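Local atomic coordinates of putative Glycerophosphoryl diester phosphodiesterase (Silicibacter pomeroyi, PDB entry 3L12), a protein that is a putative member of the glycerophosphoryl diester phosphodiesterase family with a TIM-barrel fold that holds a magnesium ion. Residues V54-V60 with V89-Y94; A164-A168 with C196-A200. One frame throughout, in Å; residues are numbered along the deposited sequence.

Contact 1 of 2, residues V54-V60 with V89-Y94; sequences VMTADGV and VAEMTY
A type I turn from Thr-56 to Gly-59 follows strand 48-55 and is held by the 3-10 turn 89-91 and the residues leading into helix 94-98. Gly-59 N to Thr-56 O and Thr-56 N to Val-60 O, both 3.1 Å, make a 3:5 hairpin with a G1 bulge at Gly-59, whose positive phi (76°) favours glycine; it joins strands 48-55 and 61-63. The p rotamer of Thr-56 sets OG1 to accept Val-60 N (2.9 Å) and donate to Asp-58 OD1 (2.7 Å). Asp-58, also p, accepts at OD1 from Tyr-94 N as well, 2.8 Å away. Ala-57 N donates to Met-92 O at 2.8 Å. Thr-56 and Ala-90 have CA atoms 4.5 Å apart, and Ala-90 CA lies 3.6 Å from Met-55 O. Val-54 and Val-89, both t, meet CG1 to CG1 at 3.7 Å; Val-60 CG2 packs on Tyr-94 CB at 4.1 Å. Tyr-94, t, has Thr-56 CG2 at its ring edge and sends its hydroxyl to Val-126 O. Thr-93 N-caps helix 94-98, whose Ile-97 packs on Thr-56, Val-89 and Met-92; Val-62 of strand 61-63 touches Thr-56 and Tyr-94, and selenomethionine Met-55 (m/m/m) leads away to Met-166 and Ala-169 of helix 160-176.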
ATOM      1  N   VAL A  54      -1.382  -2.178  24.353  0.70  8.89           N
ATOM      2  CA  VAL A  54      -2.128  -2.900  25.375  0.70  9.18           C
ATOM      3  C   VAL A  54      -1.160  -3.867  26.100  0.70  8.56           C
ATOM      4  O   VAL A  54      -0.180  -4.377  25.496  0.70  9.03           O
ATOM      5  CB  VAL A  54      -3.287  -3.669  24.641  0.70 10.65           C
ATOM      6  CG1 VAL A  54      -3.994  -4.595  25.580  0.70 11.35           C
ATOM      7  CG2 VAL A  54      -4.252  -2.675  23.907  0.70 11.76           C
HETATM    8  N   MSE A  55      -1.389  -4.130  27.399  1.00  7.94           N
HETATM    9  CA  MSE A  55      -0.564  -5.048  28.161  1.00  7.49           C
HETATM   10  C   MSE A  55      -1.037  -6.522  28.133  1.00  8.04           C
HETATM   11  O   MSE A  55      -2.221  -6.770  28.304  1.00  9.03           O
HETATM   12  CB  MSE A  55      -0.542  -4.636  29.626  1.00  9.20           C
HETATM   13  CG  MSE A  55      -0.014  -3.236  29.936  1.00  9.05           C
HETATM   14 SE   MSE A  55       1.825  -3.033  29.337  0.75 11.08          SE
HETATM   15  CE  MSE A  55       2.655  -4.130  30.225  1.00 11.09           C
ATOM     16  N   THR A  56      -0.096  -7.438  27.961  1.00  8.23           N
ATOM     17  CA  THR A  56      -0.391  -8.867  28.095  1.00  8.20           C
ATOM     18  C   THR A  56      -0.372  -9.263  29.584  1.00  9.75           C
ATOM     19  O   THR A  56       0.018  -8.495  30.476  1.00  8.28           O
ATOM     20  CB  THR A  56       0.656  -9.707  27.365  1.00  9.38           C
ATOM     21  OG1 THR A  56       1.914  -9.542  28.013  1.00  8.33           O
ATOM     22  CG2 THR A  56       0.765  -9.300  25.852  1.00  9.31           C
ATOM     23  N   ALA A  57      -0.743 -10.519  29.851  1.00  9.83           N
ATOM     24  CA  ALA A  57      -0.725 -11.045  31.221  1.00 10.63           C
ATOM     25  C   ALA A  57       0.666 -11.030  31.809  1.00  9.93           C
ATOM     26  O   ALA A  57       0.837 -10.825  33.022  1.00 10.22           O
ATOM     27  CB  ALA A  57      -1.252 -12.495  31.240  1.00 10.35           C
ATOM     28  N   ASP A  58       1.664 -11.258  30.958  1.00  9.88           N
ATOM     29  CA  ASP A  58       3.054 -11.305  31.413  1.00 11.13           C
ATOM     30  C   ASP A  58       3.778  -9.974  31.324  1.00 10.80           C
ATOM     31  O   ASP A  58       5.012  -9.939  31.369  1.00 12.57           O
ATOM     32  CB  ASP A  58       3.847 -12.472  30.773  1.00 11.80           C
ATOM     33  CG  ASP A  58       3.796 -12.521  29.230  1.00 13.59           C
ATOM     34  OD1 ASP A  58       2.887 -11.987  28.520  1.00 10.34           O
ATOM     35  OD2 ASP A  58       4.712 -13.225  28.732  1.00 14.56           O
ATOM     36  N   GLY A  59       3.008  -8.893  31.213  1.00 10.38           N
ATOM     37  CA  GLY A  59       3.553  -7.539  31.276  1.00 10.61           C
ATOM     38  C   GLY A  59       4.268  -7.043  30.042  1.00 10.12           C
ATOM     39  O   GLY A  59       5.139  -6.157  30.143  1.00 11.54           O
ATOM     40  N   VAL A  60       3.897  -7.563  28.888  1.00  8.76           N
ATOM     41  CA  VAL A  60       4.524  -7.138  27.622  1.00  8.63           C
ATOM     42  C   VAL A  60       3.622  -6.098  26.930  1.00  7.47           C
ATOM     43  O   VAL A  60       2.453  -6.381  26.660  1.00  8.22           O
ATOM     44  CB  VAL A  60       4.829  -8.321  26.649  1.00  9.30           C
ATOM     45  CG1 VAL A  60       5.566  -7.845  25.383  1.00  7.93           C
ATOM     46  CG2 VAL A  60       5.662  -9.397  27.318  1.00 10.87           C
ATOM     47  N   VAL A  89      -6.854  -9.697  26.295  1.00  7.62           N
ATOM     48  CA  VAL A  89      -5.394  -9.668  26.123  1.00  7.26           C
ATOM     49  C   VAL A  89      -4.623  -9.756  27.465  1.00  7.65           C
ATOM     50  O   VAL A  89      -3.597 -10.432  27.549  1.00  9.97           O
ATOM     51  CB  VAL A  89      -4.937  -8.433  25.254  1.00  8.51           C
ATOM     52  CG1 VAL A  89      -3.420  -8.240  25.313  1.00  8.09           C
ATOM     53  CG2 VAL A  89      -5.439  -8.535  23.786  1.00  7.54           C
ATOM     54  N   ALA A  90      -5.126  -9.087  28.491  1.00  9.93           N
ATOM     55  CA  ALA A  90      -4.506  -9.049  29.832  1.00  8.29           C
ATOM     56  C   ALA A  90      -4.467 -10.430  30.502  1.00 11.47           C
ATOM     57  O   ALA A  90      -3.775 -10.618  31.525  1.00 12.15           O
ATOM     58  CB  ALA A  90      -5.244  -8.061  30.724  1.00 11.04           C
ATOM     59  N   GLU A  91      -5.293 -11.349  30.000  1.00 10.84           N
ATOM     60  CA  GLU A  91      -5.321 -12.731  30.505  1.00 11.27           C
ATOM     61  C   GLU A  91      -4.530 -13.733  29.659  1.00  9.77           C
ATOM     62  O   GLU A  91      -4.573 -14.923  29.959  1.00  9.55           O
ATOM     63  CB  GLU A  91      -6.773 -13.200  30.634  1.00 13.69           C
ATOM     64  CG  GLU A  91      -7.545 -12.483  31.769  1.00 19.48           C
ATOM     65  CD  GLU A  91      -7.118 -12.899  33.186  1.00 23.56           C
ATOM     66  OE1 GLU A  91      -6.419 -13.940  33.357  1.00 27.60           O
ATOM     67  OE2 GLU A  91      -7.506 -12.205  34.183  1.00 27.69           O
HETATM   68  N   MSE A  92      -3.873 -13.265  28.594  1.00  8.93           N
HETATM   69  CA  MSE A  92      -3.054 -14.081  27.693  1.00  8.25           C
HETATM   70  C   MSE A  92      -1.596 -13.702  27.791  1.00  9.21           C
HETATM   71  O   MSE A  92      -1.252 -12.509  27.916  1.00  8.35           O
HETATM   72  CB  MSE A  92      -3.473 -13.861  26.227  1.00  9.40           C
HETATM   73  CG  MSE A  92      -4.904 -14.104  25.996  1.00  8.93           C
HETATM   74 SE   MSE A  92      -5.440 -13.698  24.156  0.75 10.86          SE
HETATM   75  CE  MSE A  92      -4.461 -15.103  23.334  1.00 12.98           C
ATOM     76  N   THR A  93      -0.725 -14.690  27.693  1.00  8.93           N
ATOM     77  CA  THR A  93       0.693 -14.424  27.622  1.00  8.76           C
ATOM     78  C   THR A  93       1.014 -13.942  26.227  1.00 10.12           C
ATOM     79  O   THR A  93       0.264 -14.186  25.262  1.00  8.97           O
ATOM     80  CB  THR A  93       1.552 -15.647  27.922  1.00 10.78           C
ATOM     81  OG1 THR A  93       1.384 -16.631  26.896  1.00 11.21           O
ATOM     82  CG2 THR A  93       1.219 -16.247  29.331  1.00 11.71           C
ATOM     83  N   TYR A  94       2.149 -13.250  26.077  1.00  9.88           N
ATOM     84  CA  TYR A  94       2.548 -12.818  24.767  1.00 10.72           C
ATOM     85  C   TYR A  94       2.740 -14.045  23.844  1.00 12.78           C
ATOM     86  O   TYR A  94       2.346 -13.998  22.676  1.00 11.07           O
ATOM     87  CB  TYR A  94       3.829 -11.960  24.771  1.00 11.54           C
ATOM     88  CG  TYR A  94       4.178 -11.569  23.357  1.00 11.33           C
ATOM     89  CD1 TYR A  94       3.295 -10.844  22.581  1.00 13.91           C
ATOM     90  CD2 TYR A  94       5.367 -11.964  22.766  1.00 13.63           C
ATOM     91  CE1 TYR A  94       3.559 -10.520  21.242  1.00 12.79           C
ATOM     92  CE2 TYR A  94       5.636 -11.621  21.437  1.00 14.32           C
ATOM     93  CZ  TYR A  94       4.707 -10.913  20.680  1.00 14.14           C
ATOM     94  OH  TYR A  94       4.986 -10.560  19.376  1.00 17.37           O
TER

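Contact 2 of 2, residues A164-A168 with C196-A200; sequences AEMVA and CRRQA
This is helix-to-helix packing on the outer layer of the TIM barrel, between successive helices of its beta-alpha repeats: helix 160-176 follows strand 145-150, and helix 190-199 follows the adjacent parallel strand 183-187. Residues 164-168 are helical throughout, whereas 196-199 form the last turn of their helix and Ala-200, at phi/psi -153/69°, departs from it. The closest CA pairs are Val-167 with Cys-196 at 6.2 Å and Ala-168 with Gln-199 at 7.3 Å. Val-167, t, points at the other helix: its CG1 lies 3.9 Å from Cys-196 CA and 3.6 Å from Gln-199 CD, and its CG2 is 4.0 Å from SG of Cys-196, which is m. Gln-199 reaches across with chi1 m and chi2 t, chi3 near 36°. Its NE2 donates to Ala-164 O at 3.1 Å, almost straight, so that carbonyl accepts two hydrogen bonds, the other from Ala-168 N (3.0 Å) within its own helix. The amide thus bridges the two helices, and Gln-199 OE1 rests 3.3 Å from Ala-168 CA. Gln-199 NE2 is hydrogen-bonded as well to Glu-195 OE2, its stronger partner, one turn back. Beneath the pair, Leu-150 of strand 145-150 touches both Val-167 and Cys-196; farther along helix 160-176, Leu-171 packs against Gln-199 and Ala-200, and Leu-192 of helix 190-199 against Val-167.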
ATOM      1  N   ALA A 164      -0.236   2.233  36.685  1.00 12.73           N
ATOM      2  CA  ALA A 164       1.068   2.921  36.745  1.00 12.31           C
ATOM      3  C   ALA A 164       2.144   2.031  36.116  1.00 11.67           C
ATOM      4  O   ALA A 164       3.089   2.518  35.478  1.00  9.68           O
ATOM      5  CB  ALA A 164       1.468   3.269  38.201  1.00 11.40           C
ATOM      6  N   GLU A 165       2.009   0.721  36.330  1.00 11.42           N
ATOM      7  CA  GLU A 165       2.930  -0.256  35.758  1.00 11.81           C
ATOM      8  C   GLU A 165       2.855  -0.247  34.231  1.00 10.01           C
ATOM      9  O   GLU A 165       3.861  -0.414  33.555  1.00 10.39           O
ATOM     10  CB  GLU A 165       2.646  -1.649  36.273  1.00 14.06           C
ATOM     11  CG  GLU A 165       3.103  -1.880  37.725  1.00 17.76           C
ATOM     12  CD  GLU A 165       2.515  -3.150  38.324  1.00 19.72           C
ATOM     13  OE1 GLU A 165       1.987  -3.979  37.561  1.00 22.45           O
ATOM     14  OE2 GLU A 165       2.579  -3.302  39.555  1.00 21.32           O
HETATM   15  N   MSE A 166       1.660  -0.079  33.691  1.00  8.90           N
HETATM   16  CA  MSE A 166       1.496  -0.003  32.215  1.00  9.88           C
HETATM   17  C   MSE A 166       2.318   1.156  31.681  1.00  9.22           C
HETATM   18  O   MSE A 166       3.108   1.019  30.749  1.00 11.13           O
HETATM   19  CB  MSE A 166       0.042   0.175  31.830  1.00 11.21           C
HETATM   20  CG  MSE A 166      -0.116   0.573  30.352  1.00 12.66           C
HETATM   21 SE   MSE A 166      -1.915   0.445  29.731  0.75 13.93          SE
HETATM   22  CE  MSE A 166      -1.370   0.263  27.961  1.00 12.81           C
ATOM     23  N   VAL A 167       2.117   2.323  32.293  1.00  9.51           N
ATOM     24  CA  VAL A 167       2.830   3.519  31.890  1.00  7.22           C
ATOM     25  C   VAL A 167       4.341   3.292  31.986  1.00  7.57           C
ATOM     26  O   VAL A 167       5.076   3.563  31.037  1.00  9.47           O
ATOM     27  CB  VAL A 167       2.362   4.761  32.696  1.00  8.79           C
ATOM     28  CG1 VAL A 167       3.306   5.988  32.417  1.00 10.42           C
ATOM     29  CG2 VAL A 167       0.938   5.117  32.349  1.00  8.29           C
ATOM     30  N   ALA A 168       4.796   2.701  33.066  1.00  8.06           N
ATOM     31  CA  ALA A 168       6.235   2.490  33.251  1.00  7.85           C
ATOM     32  C   ALA A 168       6.828   1.532  32.205  1.00  8.17           C
ATOM     33  O   ALA A 168       7.984   1.715  31.748  1.00  7.74           O
ATOM     34  CB  ALA A 168       6.524   1.986  34.677  1.00  8.22           C
ATOM     35  N   CYS A 196       1.116   9.561  32.951  1.00  8.25           N
ATOM     36  CA  CYS A 196       2.223   9.701  31.982  1.00  8.37           C
ATOM     37  C   CYS A 196       3.075  10.948  32.273  1.00  7.07           C
ATOM     38  O   CYS A 196       4.294  10.908  32.196  1.00 10.13           O
ATOM     39  CB  CYS A 196       1.687   9.814  30.566  1.00  7.87           C
ATOM     40  SG  CYS A 196       0.903   8.302  29.929  1.00 11.91           S
ATOM     41  N   ARG A 197       2.403  12.058  32.532  1.00  7.49           N
ATOM     42  CA  ARG A 197       3.047  13.334  32.749  1.00  7.43           C
ATOM     43  C   ARG A 197       3.896  13.282  34.002  1.00  8.40           C
ATOM     44  O   ARG A 197       4.967  13.863  34.044  1.00  8.75           O
ATOM     45  CB  ARG A 197       2.019  14.458  32.863  1.00  9.32           C
ATOM     46  CG  ARG A 197       2.645  15.826  32.927  1.00 10.51           C
ATOM     47  CD  ARG A 197       1.657  16.961  33.034  1.00 10.92           C
ATOM     48  NE  ARG A 197       0.647  16.876  31.973  1.00 11.39           N
ATOM     49  CZ  ARG A 197      -0.605  16.439  32.124  1.00 11.89           C
ATOM     50  NH1 ARG A 197      -1.080  16.072  33.318  1.00 10.80           N
ATOM     51  NH2 ARG A 197      -1.422  16.404  31.073  1.00 13.05           N
ATOM     52  N   ARG A 198       3.409  12.600  35.030  1.00  8.15           N
ATOM     53  CA  ARG A 198       4.209  12.450  36.244  1.00  9.41           C
ATOM     54  C   ARG A 198       5.417  11.546  36.031  1.00  8.29           C
ATOM     55  O   ARG A 198       6.489  11.824  36.589  1.00  9.04           O
ATOM     56  CB  ARG A 198       3.365  11.970  37.435  1.00 11.21           C
ATOM     57  CG  ARG A 198       2.465  13.038  37.992  1.00 12.68           C
ATOM     58  CD  ARG A 198       1.795  12.528  39.285  1.00 13.43           C
ATOM     59  NE  ARG A 198       0.865  11.454  38.987  1.00 13.55           N
ATOM     60  CZ  ARG A 198      -0.399  11.611  38.591  1.00 13.97           C
ATOM     61  NH1 ARG A 198      -0.919  12.822  38.416  1.00 14.54           N
ATOM     62  NH2 ARG A 198      -1.137  10.537  38.331  1.00 14.41           N
ATOM     63  N   GLN A 199       5.274  10.478  35.255  1.00  7.08           N
ATOM     64  CA  GLN A 199       6.413   9.604  34.986  1.00  7.06           C
ATOM     65  C   GLN A 199       7.361  10.074  33.856  1.00  9.13           C
ATOM     66  O   GLN A 199       8.516   9.648  33.833  1.00 10.32           O
ATOM     67  CB  GLN A 199       5.954   8.177  34.660  1.00  8.24           C
ATOM     68  CG  GLN A 199       5.314   7.424  35.801  1.00  7.54           C
ATOM     69  CD  GLN A 199       5.115   5.955  35.503  1.00  8.59           C
ATOM     70  OE1 GLN A 199       5.945   5.313  34.838  1.00 10.02           O
ATOM     71  NE2 GLN A 199       3.988   5.420  35.954  1.00  8.76           N
ATOM     72  N   ALA A 200       6.883  10.952  32.974  1.00  8.50           N
ATOM     73  CA  ALA A 200       7.639  11.383  31.787  1.00  6.36           C
ATOM     74  C   ALA A 200       7.207  12.785  31.372  1.00  7.86           C
ATOM     75  O   ALA A 200       6.598  12.959  30.329  1.00  8.45           O
ATOM     76  CB  ALA A 200       7.417  10.384  30.664  1.00  8.14           C
TER

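Both contacts are only partly buried and lie toward the outside of the chain, with centres about 19 and 18 Å from the centre of the chain, yet they differ in kind. Contact 1 ties a hairpin turn to a loop and a helix start, through one backbone pair, one carboxylate-to-amide bond and two apolar pairs, and buries 427 Å². Contact 2 joins two regular helices of the barrel repeats through a side-chain amide bonded to a helix carbonyl, and a small apolar patch, over 218 Å². No helix or strand supplies segments to both, but the two touch directly: Met-55 CG meets Met-166 CG at 3.8 Å, so helix 160-176 faces the hairpin as well as helix 190-199. Val-54 lies about 9 Å from the magnesium ion, measured from its side chain.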